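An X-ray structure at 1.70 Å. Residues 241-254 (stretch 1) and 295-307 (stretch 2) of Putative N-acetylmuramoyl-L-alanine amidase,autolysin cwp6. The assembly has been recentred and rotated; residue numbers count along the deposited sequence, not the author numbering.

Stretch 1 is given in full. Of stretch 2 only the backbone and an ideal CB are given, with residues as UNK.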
ATOM      1  N   ARG A 241      19.843 -13.564   0.566  1.00 31.22           N
ATOM      2  CA  ARG A 241      18.647 -12.923   1.182  1.00 30.96           C
ATOM      3  C   ARG A 241      17.968 -13.826   2.153  1.00 28.62           C
ATOM      4  O   ARG A 241      17.482 -13.345   3.155  1.00 27.85           O
ATOM      5  CB  ARG A 241      17.580 -12.655   0.123  1.00 31.84           C
ATOM      6  CG  ARG A 241      18.140 -11.933  -1.047  1.00 36.15           C
ATOM      7  CD  ARG A 241      17.136 -11.787  -2.136  1.00 31.05           C
ATOM      8  NE  ARG A 241      17.629 -10.787  -3.057  1.00 33.59           N
ATOM      9  CZ  ARG A 241      16.873 -10.201  -3.956  1.00 37.02           C
ATOM     10  NH1 ARG A 241      15.597 -10.522  -4.060  1.00 32.45           N
ATOM     11  NH2 ARG A 241      17.378  -9.275  -4.761  1.00 42.04           N
ATOM     12  N   HIS A 242      17.895 -15.152   1.894  1.00 27.92           N
ATOM     13  CA  HIS A 242      17.150 -16.012   2.833  1.00 25.41           C
ATOM     14  C   HIS A 242      17.815 -16.068   4.136  1.00 28.51           C
ATOM     15  O   HIS A 242      17.133 -15.971   5.162  1.00 26.84           O
ATOM     16  CB  HIS A 242      16.974 -17.482   2.329  1.00 30.13           C
ATOM     17  CG  HIS A 242      16.583 -17.566   0.896  1.00 38.95           C
ATOM     18  ND1 HIS A 242      15.274 -17.421   0.482  1.00 44.06           N
ATOM     19  CD2 HIS A 242      17.321 -17.767  -0.221  1.00 44.28           C
ATOM     20  CE1 HIS A 242      15.245 -17.528  -0.837  1.00 42.54           C
ATOM     21  NE2 HIS A 242      16.463 -17.739  -1.289  1.00 48.15           N
ATOM     22  N   GLU A 243      19.171 -16.225   4.159  1.00 29.09           N
ATOM     23  CA  GLU A 243      19.853 -16.301   5.436  1.00 31.28           C
ATOM     24  C   GLU A 243      19.815 -14.915   6.155  1.00 23.68           C
ATOM     25  O   GLU A 243      19.670 -14.883   7.346  1.00 27.51           O
ATOM     26  CB  GLU A 243      21.356 -16.692   5.259  1.00 30.26           C
ATOM     27  CG  GLU A 243      21.888 -17.131   6.635  1.00 36.40           C
ATOM     28  CD  GLU A 243      23.418 -17.418   6.632  1.00 41.08           C
ATOM     29  OE1 GLU A 243      24.147 -17.040   5.686  1.00 46.33           O
ATOM     30  OE2 GLU A 243      23.848 -18.008   7.613  1.00 50.38           O
ATOM     31  N   THR A 244      19.997 -13.844   5.429  1.00 27.02           N
ATOM     32  CA  THR A 244      19.903 -12.520   6.064  1.00 25.06           C
ATOM     33  C   THR A 244      18.528 -12.331   6.731  1.00 21.79           C
ATOM     34  O   THR A 244      18.489 -11.827   7.840  1.00 23.70           O
ATOM     35  CB  THR A 244      20.130 -11.444   5.028  1.00 29.14           C
ATOM     36  OG1 THR A 244      21.470 -11.613   4.561  1.00 27.64           O
ATOM     37  CG2 THR A 244      19.982 -10.003   5.658  1.00 29.52           C
ATOM     38  N   SER A 245      17.401 -12.782   6.077  1.00 21.09           N
ATOM     39  CA  SER A 245      16.089 -12.631   6.705  1.00 22.96           C
ATOM     40  C   SER A 245      16.057 -13.473   7.949  1.00 23.24           C
ATOM     41  O   SER A 245      15.463 -13.104   8.964  1.00 21.68           O
ATOM     42  CB  SER A 245      14.961 -12.980   5.713  1.00 24.79           C
ATOM     43  OG  SER A 245      14.718 -14.368   5.509  1.00 30.78           O
ATOM     44  N   LEU A 246      16.747 -14.655   7.923  1.00 23.71           N
ATOM     45  CA  LEU A 246      16.799 -15.476   9.147  1.00 20.92           C
ATOM     46  C   LEU A 246      17.600 -14.746  10.217  1.00 17.64           C
ATOM     47  O   LEU A 246      17.200 -14.707  11.389  1.00 21.32           O
ATOM     48  CB  LEU A 246      17.540 -16.912   8.922  1.00 20.88           C
ATOM     49  CG  LEU A 246      17.683 -17.724  10.257  1.00 27.70           C
ATOM     50  CD1 LEU A 246      16.348 -17.959  10.890  1.00 28.43           C
ATOM     51  CD2 LEU A 246      18.424 -19.116   9.971  1.00 29.23           C
ATOM     52  N   LEU A 247      18.735 -14.173   9.842  1.00 20.19           N
ATOM     53  CA  LEU A 247      19.578 -13.493  10.868  1.00 22.00           C
ATOM     54  C   LEU A 247      18.840 -12.269  11.457  1.00 20.52           C
ATOM     55  O   LEU A 247      18.963 -11.976  12.644  1.00 18.34           O
ATOM     56  CB  LEU A 247      20.883 -13.068  10.191  1.00 25.18           C
ATOM     57  CG  LEU A 247      21.784 -14.321   9.830  1.00 28.09           C
ATOM     58  CD1 LEU A 247      22.923 -13.854   8.877  1.00 30.45           C
ATOM     59  CD2 LEU A 247      22.282 -14.949  11.162  1.00 29.87           C
ATOM     60  N   ILE A 248      18.030 -11.592  10.626  1.00 20.62           N
ATOM     61  CA  ILE A 248      17.238 -10.455  11.144  1.00 18.04           C
ATOM     62  C   ILE A 248      16.196 -10.979  12.114  1.00 20.74           C
ATOM     63  O   ILE A 248      15.966 -10.417  13.183  1.00 20.69           O
ATOM     64  CB  ILE A 248      16.594  -9.772   9.946  1.00 20.73           C
ATOM     65  CG1 ILE A 248      17.696  -8.983   9.168  1.00 23.45           C
ATOM     66  CG2 ILE A 248      15.442  -8.859  10.431  1.00 20.00           C
ATOM     67  CD1 ILE A 248      17.200  -8.391   7.834  1.00 23.46           C
ATOM     68  N   ALA A 249      15.569 -12.107  11.749  1.00 21.01           N
ATOM     69  CA  ALA A 249      14.572 -12.676  12.653  1.00 19.91           C
ATOM     70  C   ALA A 249      15.223 -13.058  14.010  1.00 21.14           C
ATOM     71  O   ALA A 249      14.597 -12.880  15.066  1.00 20.77           O
ATOM     72  CB  ALA A 249      13.899 -13.912  11.992  1.00 20.33           C
ATOM     73  N   LYS A 250      16.445 -13.630  13.986  1.00 22.26           N
ATOM     74  CA  LYS A 250      17.086 -13.975  15.273  1.00 21.11           C
ATOM     75  C   LYS A 250      17.424 -12.711  16.069  1.00 20.89           C
ATOM     76  O   LYS A 250      17.391 -12.711  17.312  1.00 24.04           O
ATOM     77  CB  LYS A 250      18.408 -14.751  15.001  1.00 23.78           C
ATOM     78  CG  LYS A 250      18.110 -16.156  14.421  1.00 26.31           C
ATOM     79  CD  LYS A 250      19.480 -16.842  14.021  1.00 28.80           C
ATOM     80  CE  LYS A 250      19.262 -18.227  13.460  1.00 37.19           C
ATOM     81  NZ  LYS A 250      20.545 -18.981  13.371  1.00 46.88           N
ATOM     82  N   GLU A 251      17.752 -11.626  15.345  1.00 21.60           N
ATOM     83  CA  GLU A 251      18.049 -10.375  16.053  1.00 22.45           C
ATOM     84  C   GLU A 251      16.762  -9.846  16.725  1.00 22.55           C
ATOM     85  O   GLU A 251      16.777  -9.443  17.885  1.00 21.71           O
ATOM     86  CB  GLU A 251      18.649  -9.362  15.078  1.00 23.55           C
ATOM     87  CG  GLU A 251      18.823  -7.990  15.753  1.00 32.47           C
ATOM     88  CD  GLU A 251      20.107  -7.842  16.633  1.00 44.39           C
ATOM     89  OE1 GLU A 251      20.899  -8.809  16.727  1.00 35.24           O
ATOM     90  OE2 GLU A 251      20.308  -6.722  17.209  1.00 45.65           O
ATOM     91  N   ILE A 252      15.607  -9.890  15.995  1.00 21.19           N
ATOM     92  CA  ILE A 252      14.379  -9.431  16.627  1.00 18.91           C
ATOM     93  C   ILE A 252      14.080 -10.286  17.886  1.00 19.45           C
ATOM     94  O   ILE A 252      13.643  -9.765  18.915  1.00 20.71           O
ATOM     95  CB  ILE A 252      13.197  -9.527  15.582  1.00 17.66           C
ATOM     96  CG1 ILE A 252      13.420  -8.487  14.441  1.00 20.02           C
ATOM     97  CG2 ILE A 252      11.844  -9.274  16.296  1.00 19.86           C
ATOM     98  CD1 ILE A 252      12.511  -8.724  13.158  1.00 21.03           C
ATOM     99  N   ASP A 253      14.329 -11.592  17.788  1.00 20.71           N
ATOM    100  CA  ASP A 253      14.054 -12.503  18.908  1.00 24.40           C
ATOM    101  C   ASP A 253      14.890 -12.162  20.193  1.00 26.51           C
ATOM    102  O   ASP A 253      14.527 -12.603  21.287  1.00 28.46           O
ATOM    103  CB  ASP A 253      14.352 -13.939  18.453  1.00 24.05           C
ATOM    104  CG  ASP A 253      13.899 -14.948  19.437  1.00 33.29           C
ATOM    105  OD1 ASP A 253      12.687 -15.005  19.707  1.00 32.66           O
ATOM    106  OD2 ASP A 253      14.741 -15.656  19.958  1.00 36.36           O
ATOM    107  N   LYS A 254      15.961 -11.380  20.055  1.00 26.00           N
ATOM    108  CA  LYS A 254      16.732 -10.948  21.242  1.00 22.57           C
ATOM    109  C   LYS A 254      15.974  -9.871  21.971  1.00 27.83           C
ATOM    110  O   LYS A 254      16.253  -9.619  23.154  1.00 30.31           O
ATOM    111  CB  LYS A 254      18.065 -10.349  20.816  1.00 24.86           C
ATOM    112  CG  LYS A 254      19.096 -11.348  20.300  1.00 25.33           C
ATOM    113  CD  LYS A 254      20.215 -10.498  19.725  1.00 32.62           C
ATOM    114  CE  LYS A 254      21.569 -11.191  19.602  1.00 50.47           C
ATOM    115  NZ  LYS A 254      22.717 -10.167  19.709  1.00 53.33           N
ATOM    116  N   UNK A 295      11.094 -23.243   2.971  1.00 28.48           N
ATOM    117  CA  UNK A 295      12.091 -22.278   3.458  1.00 34.69           C
ATOM    118  C   UNK A 295      13.407 -23.130   3.536  1.00 37.97           C
ATOM    119  O   UNK A 295      13.303 -24.358   3.658  1.00 35.02           O
ATOM    120  CB  UNK A 295      11.698 -21.657   4.800  1.00 34.69           C
ATOM    121  N   UNK A 296      14.617 -22.552   3.478  1.00 37.30           N
ATOM    122  CA  UNK A 296      15.877 -23.337   3.570  1.00 37.98           C
ATOM    123  C   UNK A 296      15.927 -24.066   4.892  1.00 37.20           C
ATOM    124  O   UNK A 296      15.267 -23.675   5.866  1.00 33.91           O
ATOM    125  CB  UNK A 296      17.107 -22.439   3.423  1.00 37.98           C
ATOM    126  N   UNK A 297      16.761 -25.122   4.978  1.00 36.12           N
ATOM    127  CA  UNK A 297      16.805 -25.926   6.188  1.00 36.27           C
ATOM    128  C   UNK A 297      17.161 -25.160   7.434  1.00 32.89           C
ATOM    129  O   UNK A 297      16.602 -25.420   8.498  1.00 29.96           O
ATOM    130  CB  UNK A 297      17.807 -27.068   6.007  1.00 36.27           C
ATOM    131  N   UNK A 298      18.143 -24.237   7.335  1.00 31.73           N
ATOM    132  CA  UNK A 298      18.536 -23.487   8.518  1.00 32.45           C
ATOM    133  C   UNK A 298      17.354 -22.700   9.065  1.00 28.78           C
ATOM    134  O   UNK A 298      17.124 -22.676  10.279  1.00 29.91           O
ATOM    135  CB  UNK A 298      19.700 -22.548   8.198  1.00 32.45           C
ATOM    136  N   UNK A 299      16.611 -22.057   8.176  1.00 29.46           N
ATOM    137  CA  UNK A 299      15.404 -21.296   8.608  1.00 29.74           C
ATOM    138  C   UNK A 299      14.401 -22.233   9.238  1.00 27.84           C
ATOM    139  O   UNK A 299      13.894 -21.997  10.349  1.00 28.15           O
ATOM    140  CB  UNK A 299      14.758 -20.562   7.431  1.00 29.74           C
ATOM    141  N   UNK A 300      14.131 -23.353   8.533  1.00 30.34           N
ATOM    142  CA  UNK A 300      13.185 -24.344   9.059  1.00 27.63           C
ATOM    143  C   UNK A 300      13.584 -24.813  10.445  1.00 28.70           C
ATOM    144  O   UNK A 300      12.739 -24.895  11.342  1.00 30.15           O
ATOM    145  CB  UNK A 300      13.088 -25.545   8.116  1.00 27.63           C
ATOM    146  N   UNK A 301      14.894 -25.114  10.688  1.00 30.48           N
ATOM    147  CA  UNK A 301      15.257 -25.617  12.028  1.00 30.55           C
ATOM    148  C   UNK A 301      15.035 -24.587  13.097  1.00 30.57           C
ATOM    149  O   UNK A 301      14.581 -24.919  14.187  1.00 29.89           O
ATOM    150  CB  UNK A 301      16.719 -26.066  12.059  1.00 30.55           C
ATOM    151  N   UNK A 302      15.337 -23.327  12.817  1.00 29.91           N
ATOM    152  CA  UNK A 302      15.126 -22.282  13.848  1.00 27.34           C
ATOM    153  C   UNK A 302      13.616 -22.048  14.040  1.00 25.71           C
ATOM    154  O   UNK A 302      13.153 -22.011  15.181  1.00 26.75           O
ATOM    155  CB  UNK A 302      15.822 -20.978  13.453  1.00 27.34           C
ATOM    156  N   UNK A 303      12.845 -21.907  12.950  1.00 26.60           N
ATOM    157  CA  UNK A 303      11.393 -21.681  13.082  1.00 23.58           C
ATOM    158  C   UNK A 303      10.739 -22.837  13.841  1.00 25.23           C
ATOM    159  O   UNK A 303       9.828 -22.616  14.634  1.00 26.36           O
ATOM    160  CB  UNK A 303      10.744 -21.522  11.706  1.00 23.58           C
ATOM    161  N   UNK A 304      11.220 -24.094  13.596  1.00 26.63           N
ATOM    162  CA  UNK A 304      10.616 -25.239  14.291  1.00 28.75           C
ATOM    163  C   UNK A 304      10.760 -25.084  15.767  1.00 31.49           C
ATOM    164  O   UNK A 304       9.863 -25.482  16.497  1.00 32.51           O
ATOM    165  CB  UNK A 304      11.247 -26.559  13.843  1.00 28.75           C
ATOM    166  N   UNK A 305      11.869 -24.483  16.243  1.00 30.28           N
ATOM    167  CA  UNK A 305      12.023 -24.330  17.683  1.00 36.59           C
ATOM    168  C   UNK A 305      11.422 -23.024  18.250  1.00 36.18           C
ATOM    169  O   UNK A 305      11.508 -22.801  19.465  1.00 33.67           O
ATOM    170  CB  UNK A 305      13.512 -24.395  18.031  1.00 36.59           C
ATOM    171  N   UNK A 306      10.820 -22.184  17.413  1.00 33.68           N
ATOM    172  CA  UNK A 306      10.222 -20.943  17.921  1.00 36.15           C
ATOM    173  C   UNK A 306       8.823 -21.095  18.447  1.00 37.26           C
ATOM    174  O   UNK A 306       8.353 -20.189  19.125  1.00 40.13           O
ATOM    175  CB  UNK A 306      10.213 -19.884  16.817  1.00 36.15           C
ATOM    176  N   UNK A 307       8.133 -22.210  18.162  1.00 36.99           N
ATOM    177  CA  UNK A 307       6.747 -22.324  18.600  1.00 37.62           C
ATOM    178  C   UNK A 307       5.879 -21.233  17.967  1.00 36.06           C
ATOM    179  O   UNK A 307       5.169 -20.504  18.661  1.00 35.47           O
ATOM    180  CB  UNK A 307       6.666 -22.246  20.126  1.00 37.62           C
TER

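The two helices run in nearly the same direction, 22° apart, with axes 9.9 Å apart at closest approach. Position 295 precedes the second helix in an extended conformation (phi/psi -87/156); its CB points sideways and meets nothing of stretch 1, which leaves the choice wide. It is Val295.

Position 296 comes right before the helix, with phi -60° and psi 160°, and its CB points toward His242, 5.1 Å from His242 CB. Serine, threonine, aspartate or proline would suit such an N-cap; proline's ring matches the phi. The residue is Pro296, whose CG packs 3.7 Å from His242 CB.

Position 297 is out of reach, and many helix formers would fit. It is Gln297.

At 298 the ideal CB would lie 4.1 Å from Leu246 CD2, with room for it, so alanine is as plausible as glycine. It is Gly298; its O lies 3.8 Å from Leu246 CD2.

Position 299 has its CA 6.0 Å from Leu246 CA and a CB directed sideways. A small residue fits, and a hydroxyl could use the nearby His242 O. Thr299 places OG1 3.9 Å from Leu246 CB and donates from OG1 to water 1 (2.8 Å), which donates to His242 O (2.9 Å).

Positions 300 and 301 point away or lie out of reach, so stretch 1 sets no demand and most helix formers would fit; they are Tyr300 and Asn301, whose OD1 accepts from Gln297 NE2 at 2.6 Å.

Position 302 points toward stretch 1, its ideal CB 4.0 Å from Leu246 CD1 and 4.4 Å from Lys250 CE. Leucine, methionine or an aromatic could enter the hollow among Leu246, Ala249, Lys250 and Asp253. Trp302 fills it: CE3 meets Leu246 CD1 at 3.6 Å, CZ3 meets Ala249 CB at 3.8 Å, and Lys250 CG lies over the face of the five-membered ring, 3.8 Å from its centroid, in a CH-pi contact. NE1 donates to water 3 (3.0 Å), which donates to Asp253 OD2 (2.9 Å).

Position 303 starts sideways and stretch 1 leaves it open, so most helix-compatible side chains would fit; it is Leu303. Positions 304 and 305 are out of reach, and small or polar residues would serve equally: Ser304, whose OG donates to Tyr300 O at 2.7 Å, and Ser305.

Position 306 points toward stretch 1, but its CA is 9.3 Å from Asp253 CA. A long donor, such as glutamine, lysine or arginine, would suit the acid. Gln306 sends NE2 to Asp253 OD1, a weak hydrogen bond of 3.3 Å.

Position 307 leaves the helix with positive phi, which favours glycine: Gly307.

Stretch 2, residues 295-307: VPQGTYNWLSSQG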
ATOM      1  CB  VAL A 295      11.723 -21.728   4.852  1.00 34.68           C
ATOM      2  CG1 VAL A 295      10.337 -21.042   4.785  1.00 32.40           C
ATOM      3  CG2 VAL A 295      11.708 -22.854   5.912  1.00 33.40           C
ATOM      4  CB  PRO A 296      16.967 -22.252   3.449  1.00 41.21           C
ATOM      5  CG  PRO A 296      16.259 -21.126   2.664  1.00 42.60           C
ATOM      6  CD  PRO A 296      14.886 -21.121   3.269  1.00 40.69           C
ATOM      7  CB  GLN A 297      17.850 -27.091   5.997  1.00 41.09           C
ATOM      8  CG  GLN A 297      17.839 -28.154   7.141  1.00 52.29           C
ATOM      9  CD  GLN A 297      16.498 -28.886   7.287  1.00 59.68           C
ATOM     10  OE1 GLN A 297      15.867 -29.300   6.306  1.00 59.45           O
ATOM     11  NE2 GLN A 297      16.015 -29.040   8.528  1.00 63.05           N
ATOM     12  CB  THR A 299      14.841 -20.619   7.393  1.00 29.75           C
ATOM     13  OG1 THR A 299      15.890 -19.794   6.867  1.00 29.68           O
ATOM     14  CG2 THR A 299      13.625 -19.747   7.710  1.00 26.98           C
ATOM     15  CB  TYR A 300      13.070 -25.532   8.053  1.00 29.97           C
ATOM     16  CG  TYR A 300      12.086 -26.576   8.546  1.00 33.72           C
ATOM     17  CD1 TYR A 300      10.718 -26.406   8.370  1.00 34.78           C
ATOM     18  CD2 TYR A 300      12.526 -27.718   9.215  1.00 37.73           C
ATOM     19  CE1 TYR A 300       9.800 -27.355   8.845  1.00 31.57           C
ATOM     20  CE2 TYR A 300      11.624 -28.670   9.701  1.00 34.31           C
ATOM     21  CZ  TYR A 300      10.263 -28.489   9.508  1.00 35.77           C
ATOM     22  OH  TYR A 300       9.382 -29.454   9.966  1.00 33.05           O
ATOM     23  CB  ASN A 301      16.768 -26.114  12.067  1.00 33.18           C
ATOM     24  CG  ASN A 301      16.993 -27.318  11.151  1.00 39.49           C
ATOM     25  OD1 ASN A 301      16.075 -28.136  11.008  1.00 46.04           O
ATOM     26  ND2 ASN A 301      18.112 -27.461  10.421  1.00 42.23           N
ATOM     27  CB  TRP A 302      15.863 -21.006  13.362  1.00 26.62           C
ATOM     28  CG  TRP A 302      15.820 -19.888  14.365  1.00 25.69           C
ATOM     29  CD1 TRP A 302      16.581 -19.750  15.481  1.00 29.98           C
ATOM     30  CD2 TRP A 302      14.910 -18.777  14.368  1.00 29.04           C
ATOM     31  NE1 TRP A 302      16.203 -18.655  16.186  1.00 32.50           N
ATOM     32  CE2 TRP A 302      15.183 -18.021  15.522  1.00 32.56           C
ATOM     33  CE3 TRP A 302      13.896 -18.336  13.485  1.00 30.38           C
ATOM     34  CZ2 TRP A 302      14.482 -16.847  15.833  1.00 30.19           C
ATOM     35  CZ3 TRP A 302      13.204 -17.176  13.793  1.00 26.06           C
ATOM     36  CH2 TRP A 302      13.500 -16.445  14.964  1.00 26.80           C
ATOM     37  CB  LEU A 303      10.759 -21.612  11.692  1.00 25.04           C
ATOM     38  CG  LEU A 303      11.130 -20.372  10.845  1.00 28.05           C
ATOM     39  CD1 LEU A 303      10.465 -20.574   9.489  1.00 24.56           C
ATOM     40  CD2 LEU A 303      10.673 -19.028  11.551  1.00 25.48           C
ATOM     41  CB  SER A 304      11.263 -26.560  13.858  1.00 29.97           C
ATOM     42  OG  SER A 304      11.114 -26.731  12.465  1.00 32.82           O
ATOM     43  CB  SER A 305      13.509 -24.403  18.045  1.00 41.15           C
ATOM     44  OG  SER A 305      14.132 -25.397  17.252  1.00 49.67           O
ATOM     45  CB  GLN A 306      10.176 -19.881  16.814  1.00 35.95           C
ATOM     46  CG  GLN A 306      11.516 -19.271  16.578  1.00 36.66           C
ATOM     47  CD  GLN A 306      11.972 -18.604  17.864  1.00 39.06           C
ATOM     48  OE1 GLN A 306      12.995 -18.962  18.405  1.00 35.88           O
ATOM     49  NE2 GLN A 306      11.194 -17.631  18.418  1.00 42.07           N
TER
HETATM   50  O   HOH W   1      14.861 -17.809   5.166  1.00 34.41           O
HETATM   51  O   HOH W   2      14.517 -18.315  20.542  1.00 43.91           O
HETATM   52  O   HOH W   3      16.865 -17.159  18.647  1.00 59.31           O
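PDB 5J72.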